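Local coordinates for protein integrase (Bovine immunodeficiency virus, PDB 3KKS) that probably inserts the viral DNA copy into host chromosomal DNA, acting through an RNase H-like catalytic core domain, at residues 34-46 and 63-75. Numbering follows the deposited sequence.
Sequences PEETALQVALCIL and PCFTAHRIENLCK
Ile70 is the knob of this helix pair, set in a hole formed by Ala38, Val41, Ala42 and Ile45. With CG1 beside the backbone N and a second bend at chi2 (-48°), its CD1 reaches the backbone of the facing helix, 3.4 Å from Ala38 O. The same methyl touches Val41 CG1 and the CB of Ala42, while CG2, the other branch, meets Ile45 CD1 at 3.9 Å. One turn further on, Leu73 lays CD2 against Ala42 CB (3.7 Å) and turns CD1 to Leu46 CD2. Helices 38-46 and 68-75 run nearly parallel, 19° apart, with axes 9.4 Å from each other at closest approach; Ala38 and Ala42 present just a methyl to the partner. Both helices belong to the RNase H-like fold of retroviral integrase cores, where helices pack on a central mixed sheet; Ile45 and Cys74 both rest on Leu57 of strand 56-59. At the N-terminal ends the two backbones draw closer still: Ala38 CB meets Ala67 CB, and Cys64 CB packs on the carbonyl carbon of Thr37, 3.6 Å away. Cys64 holds SG between its backbone N and carbonyl carbon (chi1 62°), placing the sulfur 4.1 Å above the Phe65 ring, over its centre. Val41 CG2 touches that sulfur and also approaches Phe65 CE1 obliquely (3.8 Å), the two side chains crossing at about a right angle. Phe65 continues inward to Asn9 and Trp18 on the sheet. On the outer side, Arg69 runs alongside Leu39, both pointing the same way. Leu39 CD2 lies over one face of its guanidinium, offset toward the rim, while Arg69 CD grazes Ala42 CB. No hydrogen bond spans the two segments; Thr37, at the N-cap of helix 38-46, accepts a weak capping bond from Gln40 N through OG1.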
ATOM      1  N   PRO A  34       7.029   6.566 -12.308  1.00 33.60           N
ATOM      2  CA  PRO A  34       7.461   7.620 -13.233  1.00 36.22           C
ATOM      3  C   PRO A  34       6.546   8.833 -13.289  1.00 37.95           C
ATOM      4  O   PRO A  34       7.010   9.971 -13.379  1.00 38.81           O
ATOM      5  CB  PRO A  34       7.517   6.896 -14.577  1.00 37.46           C
ATOM      6  CG  PRO A  34       7.823   5.498 -14.203  1.00 35.84           C
ATOM      7  CD  PRO A  34       6.900   5.287 -13.026  1.00 35.48           C
ATOM      8  N   GLU A  35       5.244   8.583 -13.243  1.00 39.43           N
ATOM      9  CA  GLU A  35       4.255   9.648 -13.299  1.00 40.24           C
ATOM     10  C   GLU A  35       2.905   9.104 -12.848  1.00 40.35           C
ATOM     11  O   GLU A  35       2.663   7.895 -12.922  1.00 41.86           O
ATOM     12  CB  GLU A  35       4.161  10.187 -14.728  1.00 40.65           C
ATOM     13  CG  GLU A  35       4.051   9.102 -15.792  1.00 42.25           C
ATOM     14  CD  GLU A  35       3.926   9.663 -17.203  1.00 44.14           C
ATOM     15  OE1 GLU A  35       3.912   8.861 -18.162  1.00 45.25           O
ATOM     16  OE2 GLU A  35       3.838  10.900 -17.358  1.00 45.81           O
ATOM     17  N   GLU A  36       2.036   9.990 -12.369  1.00 39.82           N
ATOM     18  CA  GLU A  36       0.710   9.593 -11.898  1.00 40.24           C
ATOM     19  C   GLU A  36      -0.268   9.325 -13.031  1.00 39.68           C
ATOM     20  O   GLU A  36      -1.055  10.197 -13.400  1.00 41.34           O
ATOM     21  CB  GLU A  36       0.121  10.667 -10.987  1.00 41.37           C
ATOM     22  CG  GLU A  36       0.562  10.581  -9.541  1.00 44.03           C
ATOM     23  CD  GLU A  36      -0.086  11.647  -8.686  1.00 45.26           C
ATOM     24  OE1 GLU A  36       0.333  12.824  -8.783  1.00 46.09           O
ATOM     25  OE2 GLU A  36      -1.018  11.305  -7.925  1.00 45.04           O
ATOM     26  N   THR A  37      -0.218   8.116 -13.576  1.00 36.96           N
ATOM     27  CA  THR A  37      -1.105   7.731 -14.665  1.00 35.84           C
ATOM     28  C   THR A  37      -1.845   6.455 -14.307  1.00 35.00           C
ATOM     29  O   THR A  37      -1.503   5.774 -13.336  1.00 35.44           O
ATOM     30  CB  THR A  37      -0.328   7.476 -15.971  1.00 35.50           C
ATOM     31  OG1 THR A  37       0.771   6.597 -15.707  1.00 36.05           O
ATOM     32  CG2 THR A  37       0.191   8.778 -16.551  1.00 35.04           C
ATOM     33  N   ALA A  38      -2.856   6.132 -15.100  1.00 31.95           N
ATOM     34  CA  ALA A  38      -3.632   4.932 -14.869  1.00 31.29           C
ATOM     35  C   ALA A  38      -2.784   3.720 -15.221  1.00 30.65           C
ATOM     36  O   ALA A  38      -2.952   2.648 -14.647  1.00 30.58           O
ATOM     37  CB  ALA A  38      -4.890   4.953 -15.726  1.00 32.16           C
ATOM     38  N   LEU A  39      -1.878   3.899 -16.179  1.00 30.81           N
ATOM     39  CA  LEU A  39      -1.003   2.826 -16.621  1.00 30.31           C
ATOM     40  C   LEU A  39      -0.063   2.407 -15.495  1.00 29.77           C
ATOM     41  O   LEU A  39       0.093   1.223 -15.218  1.00 29.81           O
ATOM     42  CB  LEU A  39      -0.209   3.273 -17.856  1.00 30.74           C
ATOM     43  CG  LEU A  39       0.785   2.316 -18.534  1.00 29.97           C
ATOM     44  CD1 LEU A  39       2.116   2.377 -17.836  1.00 35.19           C
ATOM     45  CD2 LEU A  39       0.244   0.906 -18.544  1.00 29.57           C
ATOM     46  N   GLN A  40       0.563   3.379 -14.844  1.00 29.82           N
ATOM     47  CA  GLN A  40       1.462   3.064 -13.746  1.00 29.13           C
ATOM     48  C   GLN A  40       0.658   2.412 -12.630  1.00 27.73           C
ATOM     49  O   GLN A  40       1.051   1.369 -12.106  1.00 30.08           O
ATOM     50  CB  GLN A  40       2.151   4.322 -13.229  1.00 28.32           C
ATOM     51  CG  GLN A  40       3.060   4.975 -14.250  1.00 31.93           C
ATOM     52  CD  GLN A  40       3.990   3.984 -14.904  1.00 32.58           C
ATOM     53  OE1 GLN A  40       4.586   3.137 -14.234  1.00 32.15           O
ATOM     54  NE2 GLN A  40       4.125   4.083 -16.221  1.00 34.93           N
ATOM     55  N   VAL A  41      -0.477   3.009 -12.280  1.00 26.13           N
ATOM     56  CA  VAL A  41      -1.313   2.444 -11.232  1.00 25.67           C
ATOM     57  C   VAL A  41      -1.665   0.983 -11.521  1.00 25.83           C
ATOM     58  O   VAL A  41      -1.632   0.145 -10.622  1.00 27.02           O
ATOM     59  CB  VAL A  41      -2.604   3.257 -11.041  1.00 24.89           C
ATOM     60  CG1 VAL A  41      -3.572   2.502 -10.124  1.00 22.77           C
ATOM     61  CG2 VAL A  41      -2.263   4.608 -10.417  1.00 26.87           C
ATOM     62  N   ALA A  42      -1.993   0.678 -12.774  1.00 25.21           N
ATOM     63  CA  ALA A  42      -2.335  -0.686 -13.165  1.00 23.81           C
ATOM     64  C   ALA A  42      -1.151  -1.617 -12.933  1.00 24.32           C
ATOM     65  O   ALA A  42      -1.317  -2.741 -12.464  1.00 26.31           O
ATOM     66  CB  ALA A  42      -2.746  -0.719 -14.624  1.00 23.16           C
ATOM     67  N   LEU A  43       0.045  -1.149 -13.271  1.00 24.58           N
ATOM     68  CA  LEU A  43       1.256  -1.942 -13.077  1.00 24.93           C
ATOM     69  C   LEU A  43       1.413  -2.233 -11.574  1.00 24.65           C
ATOM     70  O   LEU A  43       1.722  -3.357 -11.179  1.00 25.26           O
ATOM     71  CB  LEU A  43       2.465  -1.167 -13.607  1.00 23.71           C
ATOM     72  CG  LEU A  43       3.099  -1.611 -14.931  1.00 27.44           C
ATOM     73  CD1 LEU A  43       2.086  -2.314 -15.794  1.00 23.96           C
ATOM     74  CD2 LEU A  43       3.689  -0.407 -15.648  1.00 26.67           C
ATOM     75  N   CYS A  44       1.183  -1.213 -10.748  1.00 22.61           N
ATOM     76  CA  CYS A  44       1.277  -1.359  -9.302  1.00 23.05           C
ATOM     77  C   CYS A  44       0.282  -2.386  -8.761  1.00 22.21           C
ATOM     78  O   CYS A  44       0.634  -3.203  -7.913  1.00 20.44           O
ATOM     79  CB  CYS A  44       1.048  -0.013  -8.616  1.00 23.65           C
ATOM     80  SG  CYS A  44       2.447   1.123  -8.755  1.00 24.28           S
ATOM     81  N   ILE A  45      -0.955  -2.341  -9.250  1.00 23.71           N
ATOM     82  CA  ILE A  45      -1.978  -3.291  -8.808  1.00 24.98           C
ATOM     83  C   ILE A  45      -1.599  -4.716  -9.207  1.00 23.95           C
ATOM     84  O   ILE A  45      -1.779  -5.647  -8.434  1.00 23.68           O
ATOM     85  CB  ILE A  45      -3.364  -2.956  -9.411  1.00 25.42           C
ATOM     86  CG1 ILE A  45      -3.860  -1.608  -8.881  1.00 25.16           C
ATOM     87  CG2 ILE A  45      -4.366  -4.046  -9.058  1.00 22.93           C
ATOM     88  CD1 ILE A  45      -5.188  -1.174  -9.489  1.00 25.36           C
ATOM     89  N   LEU A  46      -1.083  -4.883 -10.420  1.00 25.71           N
ATOM     90  CA  LEU A  46      -0.676  -6.207 -10.889  1.00 25.52           C
ATOM     91  C   LEU A  46       0.439  -6.769 -10.014  1.00 25.15           C
ATOM     92  O   LEU A  46       0.456  -7.967  -9.725  1.00 27.04           O
ATOM     93  CB  LEU A  46      -0.242  -6.146 -12.359  1.00 23.00           C
ATOM     94  CG  LEU A  46      -1.423  -6.101 -13.347  1.00 24.27           C
ATOM     95  CD1 LEU A  46      -0.941  -5.756 -14.736  1.00 23.41           C
ATOM     96  CD2 LEU A  46      -2.144  -7.439 -13.356  1.00 23.86           C
ATOM     97  N   PRO A  63      -8.310  10.608 -10.840  1.00 44.51           N
ATOM     98  CA  PRO A  63      -8.450  10.154 -12.226  1.00 43.90           C
ATOM     99  C   PRO A  63      -7.687   8.869 -12.521  1.00 43.50           C
ATOM    100  O   PRO A  63      -8.186   7.991 -13.216  1.00 44.11           O
ATOM    101  CB  PRO A  63      -7.902  11.331 -13.028  1.00 42.75           C
ATOM    102  CG  PRO A  63      -8.273  12.494 -12.194  1.00 42.79           C
ATOM    103  CD  PRO A  63      -7.934  12.032 -10.796  1.00 44.02           C
ATOM    104  N   CYS A  64      -6.472   8.759 -11.994  1.00 43.98           N
ATOM    105  CA  CYS A  64      -5.661   7.575 -12.243  1.00 43.46           C
ATOM    106  C   CYS A  64      -6.160   6.350 -11.485  1.00 41.56           C
ATOM    107  O   CYS A  64      -5.620   5.260 -11.642  1.00 42.16           O
ATOM    108  CB  CYS A  64      -4.193   7.848 -11.895  1.00 45.06           C
ATOM    109  SG  CYS A  64      -3.899   8.243 -10.176  1.00 48.37           S
ATOM    110  N   PHE A  65      -7.191   6.531 -10.663  1.00 40.83           N
ATOM    111  CA  PHE A  65      -7.763   5.423  -9.905  1.00 38.98           C
ATOM    112  C   PHE A  65      -9.149   5.052 -10.429  1.00 39.59           C
ATOM    113  O   PHE A  65      -9.657   3.974 -10.120  1.00 39.43           O
ATOM    114  CB  PHE A  65      -7.886   5.768  -8.410  1.00 38.79           C
ATOM    115  CG  PHE A  65      -6.565   5.943  -7.701  1.00 38.58           C
ATOM    116  CD1 PHE A  65      -5.532   5.031  -7.881  1.00 37.96           C
ATOM    117  CD2 PHE A  65      -6.363   7.017  -6.838  1.00 37.60           C
ATOM    118  CE1 PHE A  65      -4.313   5.187  -7.214  1.00 38.72           C
ATOM    119  CE2 PHE A  65      -5.148   7.185  -6.164  1.00 36.34           C
ATOM    120  CZ  PHE A  65      -4.121   6.267  -6.354  1.00 37.99           C
ATOM    121  N   THR A  66      -9.762   5.939 -11.215  1.00 39.68           N
ATOM    122  CA  THR A  66     -11.109   5.689 -11.737  1.00 39.74           C
ATOM    123  C   THR A  66     -11.225   5.392 -13.231  1.00 40.06           C
ATOM    124  O   THR A  66     -12.332   5.185 -13.737  1.00 40.09           O
ATOM    125  CB  THR A  66     -12.068   6.872 -11.417  1.00 39.87           C
ATOM    126  OG1 THR A  66     -11.522   8.092 -11.932  1.00 38.14           O
ATOM    127  CG2 THR A  66     -12.268   7.012  -9.921  1.00 40.25           C
ATOM    128  N   ALA A  67     -10.101   5.368 -13.941  1.00 40.49           N
ATOM    129  CA  ALA A  67     -10.114   5.091 -15.377  1.00 39.11           C
ATOM    130  C   ALA A  67     -10.702   3.708 -15.650  1.00 39.82           C
ATOM    131  O   ALA A  67     -10.637   2.826 -14.791  1.00 38.24           O
ATOM    132  CB  ALA A  67      -8.703   5.176 -15.931  1.00 38.70           C
ATOM    133  N   HIS A  68     -11.293   3.528 -16.833  1.00 40.26           N
ATOM    134  CA  HIS A  68     -11.872   2.239 -17.212  1.00 41.41           C
ATOM    135  C   HIS A  68     -10.773   1.187 -17.142  1.00 38.96           C
ATOM    136  O   HIS A  68     -11.028   0.012 -16.881  1.00 38.46           O
ATOM    137  CB  HIS A  68     -12.446   2.296 -18.634  1.00 45.85           C
ATOM    138  CG  HIS A  68     -13.784   2.960 -18.714  1.00 49.94           C
ATOM    139  ND1 HIS A  68     -14.255   3.555 -19.869  1.00 52.52           N
ATOM    140  CD2 HIS A  68     -14.758   3.118 -17.786  1.00 51.76           C
ATOM    141  CE1 HIS A  68     -15.458   4.051 -19.644  1.00 53.57           C
ATOM    142  NE2 HIS A  68     -15.788   3.801 -18.390  1.00 53.14           N
ATOM    143  N   ARG A  69      -9.550   1.635 -17.389  1.00 37.34           N
ATOM    144  CA  ARG A  69      -8.379   0.774 -17.335  1.00 36.56           C
ATOM    145  C   ARG A  69      -8.340   0.075 -15.970  1.00 34.54           C
ATOM    146  O   ARG A  69      -8.234  -1.149 -15.886  1.00 34.66           O
ATOM    147  CB  ARG A  69      -7.120   1.633 -17.543  1.00 37.46           C
ATOM    148  CG  ARG A  69      -5.847   1.084 -16.915  1.00 39.80           C
ATOM    149  CD  ARG A  69      -5.017   0.274 -17.889  1.00 39.06           C
ATOM    150  NE  ARG A  69      -4.377   1.123 -18.889  1.00 38.55           N
ATOM    151  CZ  ARG A  69      -3.502   0.687 -19.787  1.00 37.41           C
ATOM    152  NH1 ARG A  69      -3.154  -0.595 -19.814  1.00 37.73           N
ATOM    153  NH2 ARG A  69      -2.977   1.531 -20.661  1.00 37.56           N
ATOM    154  N   ILE A  70      -8.457   0.862 -14.906  1.00 33.45           N
ATOM    155  CA  ILE A  70      -8.412   0.340 -13.543  1.00 32.48           C
ATOM    156  C   ILE A  70      -9.667  -0.425 -13.166  1.00 33.20           C
ATOM    157  O   ILE A  70      -9.599  -1.463 -12.495  1.00 32.58           O
ATOM    158  CB  ILE A  70      -8.195   1.482 -12.532  1.00 31.34           C
ATOM    159  CG1 ILE A  70      -6.939   2.264 -12.917  1.00 30.89           C
ATOM    160  CG2 ILE A  70      -8.085   0.927 -11.119  1.00 30.05           C
ATOM    161  CD1 ILE A  70      -5.728   1.379 -13.219  1.00 28.91           C
ATOM    162  N   GLU A  71     -10.814   0.092 -13.599  1.00 33.89           N
ATOM    163  CA  GLU A  71     -12.094  -0.545 -13.319  1.00 33.24           C
ATOM    164  C   GLU A  71     -12.163  -1.922 -13.969  1.00 32.70           C
ATOM    165  O   GLU A  71     -12.589  -2.893 -13.349  1.00 33.63           O
ATOM    166  CB  GLU A  71     -13.241   0.327 -13.834  1.00 36.38           C
ATOM    167  CG  GLU A  71     -14.093   0.951 -12.728  1.00 41.50           C
ATOM    168  CD  GLU A  71     -13.982   2.463 -12.677  1.00 45.11           C
ATOM    169  OE1 GLU A  71     -14.144   3.106 -13.739  1.00 48.28           O
ATOM    170  OE2 GLU A  71     -13.743   3.007 -11.575  1.00 46.32           O
ATOM    171  N   ASN A  72     -11.745  -2.013 -15.223  1.00 32.50           N
ATOM    172  CA  ASN A  72     -11.772  -3.303 -15.897  1.00 33.60           C
ATOM    173  C   ASN A  72     -10.692  -4.248 -15.349  1.00 32.92           C
ATOM    174  O   ASN A  72     -10.899  -5.457 -15.274  1.00 33.14           O
ATOM    175  CB  ASN A  72     -11.607  -3.121 -17.408  1.00 32.82           C
ATOM    176  CG  ASN A  72     -12.830  -2.483 -18.056  1.00 34.90           C
ATOM    177  OD1 ASN A  72     -13.927  -2.505 -17.499  1.00 35.63           O
ATOM    178  ND2 ASN A  72     -12.646  -1.926 -19.244  1.00 34.48           N
ATOM    179  N   LEU A  73      -9.549  -3.695 -14.955  1.00 32.61           N
ATOM    180  CA  LEU A  73      -8.470  -4.510 -14.410  1.00 32.76           C
ATOM    181  C   LEU A  73      -8.921  -5.227 -13.136  1.00 32.75           C
ATOM    182  O   LEU A  73      -8.637  -6.411 -12.943  1.00 33.87           O
ATOM    183  CB  LEU A  73      -7.242  -3.645 -14.113  1.00 32.26           C
ATOM    184  CG  LEU A  73      -6.101  -4.372 -13.393  1.00 32.26           C
ATOM    185  CD1 LEU A  73      -5.755  -5.643 -14.151  1.00 32.29           C
ATOM    186  CD2 LEU A  73      -4.889  -3.466 -13.271  1.00 29.82           C
ATOM    187  N   CYS A  74      -9.630  -4.510 -12.269  1.00 32.64           N
ATOM    188  CA  CYS A  74     -10.114  -5.104 -11.034  1.00 32.64           C
ATOM    189  C   CYS A  74     -11.181  -6.154 -11.312  1.00 34.95           C
ATOM    190  O   CYS A  74     -11.271  -7.154 -10.601  1.00 33.57           O
ATOM    191  CB  CYS A  74     -10.671  -4.031 -10.105  1.00 31.72           C
ATOM    192  SG  CYS A  74      -9.404  -2.970  -9.372  1.00 30.14           S
ATOM    193  N   LYS A  75     -12.001  -5.927 -12.333  1.00 37.04           N
ATOM    194  CA  LYS A  75     -13.028  -6.907 -12.677  1.00 40.45           C
ATOM    195  C   LYS A  75     -12.327  -8.152 -13.206  1.00 40.81           C
ATOM    196  O   LYS A  75     -12.698  -9.274 -12.873  1.00 42.13           O
ATOM    197  CB  LYS A  75     -13.986  -6.336 -13.726  1.00 41.75           C
ATOM    198  CG  LYS A  75     -14.922  -5.287 -13.148  1.00 42.86           C
ATOM    199  CD  LYS A  75     -15.666  -4.510 -14.216  1.00 45.20           C
ATOM    200  CE  LYS A  75     -16.523  -3.427 -13.571  1.00 45.09           C
ATOM    201  NZ  LYS A  75     -17.282  -2.622 -14.563  1.00 47.71           N
TER